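Local coordinates for putative diflavin flavoprotein A 3 (Synechocystis sp., PDB 6H0C) that is the flavodiiron core of a modular diflavin protein that probably passes electrons from NADH to oxygen, reducing the oxygen to water, at residues 71-75 with 95-101. Residues are numbered along the deposited sequence; the frame is centred on the assembly and turned at random.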
ATOM      1  N   LEU A  71     -12.720  17.864  19.433  1.00 38.89           N
ATOM      2  CA  LEU A  71     -13.674  16.772  19.607  1.00 40.89           C
ATOM      3  C   LEU A  71     -13.490  16.037  20.925  1.00 43.65           C
ATOM      4  O   LEU A  71     -12.375  15.645  21.276  1.00 44.99           O
ATOM      5  CB  LEU A  71     -13.547  15.767  18.450  1.00 46.45           C
ATOM      6  CG  LEU A  71     -14.286  14.426  18.561  1.00 51.68           C
ATOM      7  CD1 LEU A  71     -15.790  14.600  18.346  1.00 56.83           C
ATOM      8  CD2 LEU A  71     -13.716  13.395  17.590  1.00 45.63           C
ATOM      9  N   ASP A  72     -14.589  15.843  21.647  1.00 43.81           N
ATOM     10  CA  ASP A  72     -14.595  14.950  22.799  1.00 42.34           C
ATOM     11  C   ASP A  72     -14.505  13.517  22.300  1.00 37.51           C
ATOM     12  O   ASP A  72     -15.468  12.991  21.739  1.00 39.20           O
ATOM     13  CB  ASP A  72     -15.860  15.148  23.635  1.00 51.73           C
ATOM     14  CG  ASP A  72     -15.852  14.339  24.920  1.00 60.59           C
ATOM     15  OD1 ASP A  72     -15.199  13.274  24.982  1.00 56.34           O
ATOM     16  OD2 ASP A  72     -16.510  14.777  25.883  1.00 72.74           O
ATOM     17  N   LEU A  73     -13.358  12.882  22.513  1.00 37.34           N
ATOM     18  CA  LEU A  73     -13.139  11.538  21.994  1.00 38.31           C
ATOM     19  C   LEU A  73     -14.127  10.539  22.579  1.00 36.06           C
ATOM     20  O   LEU A  73     -14.310   9.453  22.038  1.00 42.33           O
ATOM     21  CB  LEU A  73     -11.706  11.072  22.260  1.00 38.44           C
ATOM     22  CG  LEU A  73     -10.648  11.615  21.299  1.00 41.25           C
ATOM     23  CD1 LEU A  73     -11.151  11.539  19.870  1.00 36.23           C
ATOM     24  CD2 LEU A  73     -10.304  13.033  21.668  1.00 55.08           C
ATOM     25  N   ASN A  74     -14.774  10.905  23.678  1.00 38.58           N
ATOM     26  CA  ASN A  74     -15.791  10.039  24.257  1.00 38.54           C
ATOM     27  C   ASN A  74     -17.027   9.974  23.380  1.00 38.59           C
ATOM     28  O   ASN A  74     -17.853   9.085  23.547  1.00 40.84           O
ATOM     29  CB  ASN A  74     -16.175  10.512  25.657  1.00 46.35           C
ATOM     30  CG  ASN A  74     -15.061  10.321  26.652  1.00 51.96           C
ATOM     31  OD1 ASN A  74     -14.826   9.212  27.129  1.00 53.81           O
ATOM     32  ND2 ASN A  74     -14.356  11.401  26.966  1.00 56.24           N
ATOM     33  N   SER A  75     -17.149  10.917  22.447  1.00 34.88           N
ATOM     34  CA  SER A  75     -18.304  10.971  21.554  1.00 35.41           C
ATOM     35  C   SER A  75     -18.018  10.311  20.206  1.00 37.47           C
ATOM     36  O   SER A  75     -18.897  10.225  19.345  1.00 38.77           O
ATOM     37  CB  SER A  75     -18.740  12.417  21.334  1.00 35.05           C
ATOM     38  OG  SER A  75     -17.706  13.157  20.709  1.00 43.63           O
ATOM     39  N   LEU A  95      -5.366   6.336  20.564  1.00 34.54           N
ATOM     40  CA  LEU A  95      -6.692   6.870  20.259  1.00 35.11           C
ATOM     41  C   LEU A  95      -7.823   6.062  20.911  1.00 35.33           C
ATOM     42  O   LEU A  95      -8.778   6.621  21.461  1.00 33.92           O
ATOM     43  CB  LEU A  95      -6.900   6.914  18.741  1.00 33.51           C
ATOM     44  CG  LEU A  95      -8.245   7.466  18.277  1.00 35.78           C
ATOM     45  CD1 LEU A  95      -8.366   8.900  18.733  1.00 40.25           C
ATOM     46  CD2 LEU A  95      -8.387   7.370  16.771  1.00 33.21           C
ATOM     47  N   LEU A  96      -7.715   4.742  20.842  1.00 37.73           N
ATOM     48  CA  LEU A  96      -8.767   3.879  21.366  1.00 41.43           C
ATOM     49  C   LEU A  96      -8.752   3.857  22.890  1.00 45.50           C
ATOM     50  O   LEU A  96      -9.767   3.558  23.512  1.00 49.15           O
ATOM     51  CB  LEU A  96      -8.632   2.465  20.798  1.00 39.80           C
ATOM     52  CG  LEU A  96      -8.837   2.421  19.282  1.00 35.83           C
ATOM     53  CD1 LEU A  96      -8.833   1.002  18.757  1.00 41.59           C
ATOM     54  CD2 LEU A  96     -10.130   3.110  18.930  1.00 32.05           C
ATOM     55  N   SER A  97      -7.609   4.183  23.491  1.00 43.80           N
ATOM     56  CA  SER A  97      -7.535   4.362  24.942  1.00 43.72           C
ATOM     57  C   SER A  97      -8.411   5.529  25.358  1.00 45.48           C
ATOM     58  O   SER A  97      -9.061   5.497  26.394  1.00 52.11           O
ATOM     59  CB  SER A  97      -6.096   4.606  25.403  1.00 47.04           C
ATOM     60  OG  SER A  97      -5.297   3.448  25.236  1.00 57.08           O
ATOM     61  N   LEU A  98      -8.423   6.559  24.523  1.00 42.31           N
ATOM     62  CA  LEU A  98      -9.182   7.771  24.783  1.00 42.34           C
ATOM     63  C   LEU A  98     -10.617   7.683  24.294  1.00 43.56           C
ATOM     64  O   LEU A  98     -11.451   8.503  24.653  1.00 50.19           O
ATOM     65  CB  LEU A  98      -8.501   8.953  24.112  1.00 43.94           C
ATOM     66  CG  LEU A  98      -7.172   9.368  24.721  1.00 45.01           C
ATOM     67  CD1 LEU A  98      -6.291  10.023  23.669  1.00 42.02           C
ATOM     68  CD2 LEU A  98      -7.458  10.325  25.860  1.00 50.54           C
ATOM     69  N   ALA A  99     -10.895   6.706  23.446  1.00 39.86           N
ATOM     70  CA  ALA A  99     -12.241   6.528  22.920  1.00 37.56           C
ATOM     71  C   ALA A  99     -12.642   5.058  23.030  1.00 38.84           C
ATOM     72  O   ALA A  99     -12.869   4.385  22.026  1.00 38.29           O
ATOM     73  CB  ALA A  99     -12.314   7.011  21.479  1.00 35.75           C
ATOM     74  N   PRO A 100     -12.712   4.549  24.266  1.00 46.21           N
ATOM     75  CA  PRO A 100     -12.971   3.122  24.501  1.00 46.35           C
ATOM     76  C   PRO A 100     -14.333   2.679  23.972  1.00 44.45           C
ATOM     77  O   PRO A 100     -14.535   1.492  23.723  1.00 45.46           O
ATOM     78  CB  PRO A 100     -12.905   3.003  26.026  1.00 42.89           C
ATOM     79  CG  PRO A 100     -13.237   4.373  26.521  1.00 39.26           C
ATOM     80  CD  PRO A 100     -12.627   5.310  25.524  1.00 38.76           C
ATOM     81  N   GLN A 101     -15.247   3.625  23.790  1.00 37.47           N
ATOM     82  CA  GLN A 101     -16.594   3.301  23.346  1.00 37.86           C
ATOM     83  C   GLN A 101     -16.690   3.144  21.830  1.00 39.89           C
ATOM     84  O   GLN A 101     -17.714   2.697  21.318  1.00 45.81           O
ATOM     85  CB  GLN A 101     -17.583   4.376  23.802  1.00 38.54           C
ATOM     86  CG  GLN A 101     -17.541   5.643  22.966  1.00 38.01           C
ATOM     87  CD  GLN A 101     -16.223   6.382  23.092  1.00 38.22           C
ATOM     88  OE1 GLN A 101     -15.648   6.461  24.178  1.00 40.52           O
ATOM     89  NE2 GLN A 101     -15.734   6.917  21.980  1.00 34.19           N
TER
HETATM   90  O   HOH W   1     -16.583   6.862  26.529  1.00 51.75           O
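This contact lies in the metallo-beta-lactamase-like domain. It joins the loop between helix 60-70 and strand 78-80 to the C-terminal end of helix 86-98, where the chain turns toward strand 103-106. L73 is the bump. Its side chain fills a hollow formed by L95, L98 and A99, with CD1 of L73 4.0 Å from CD1 of L95. The CB of L73 lies 4.3 Å from the CB of L98 and 4.2 Å from that of A99. L67 and I68 of helix 60-70 also touch L73, so the leucine packs between the two helices. In the loop, OD1 of D72 accepts from the backbone N of N74, an Asx turn, and also from ND2 of N74. O of D72 accepts from N and OG of S75. The amide of Q101 lies beside A99, at the edge of the apolar patch. A water bridges its OE1 and OD1 of N74. NE2 of Q101 hydrogen-bonds O of L76 and also donates to O of L73 at 2.9 Å.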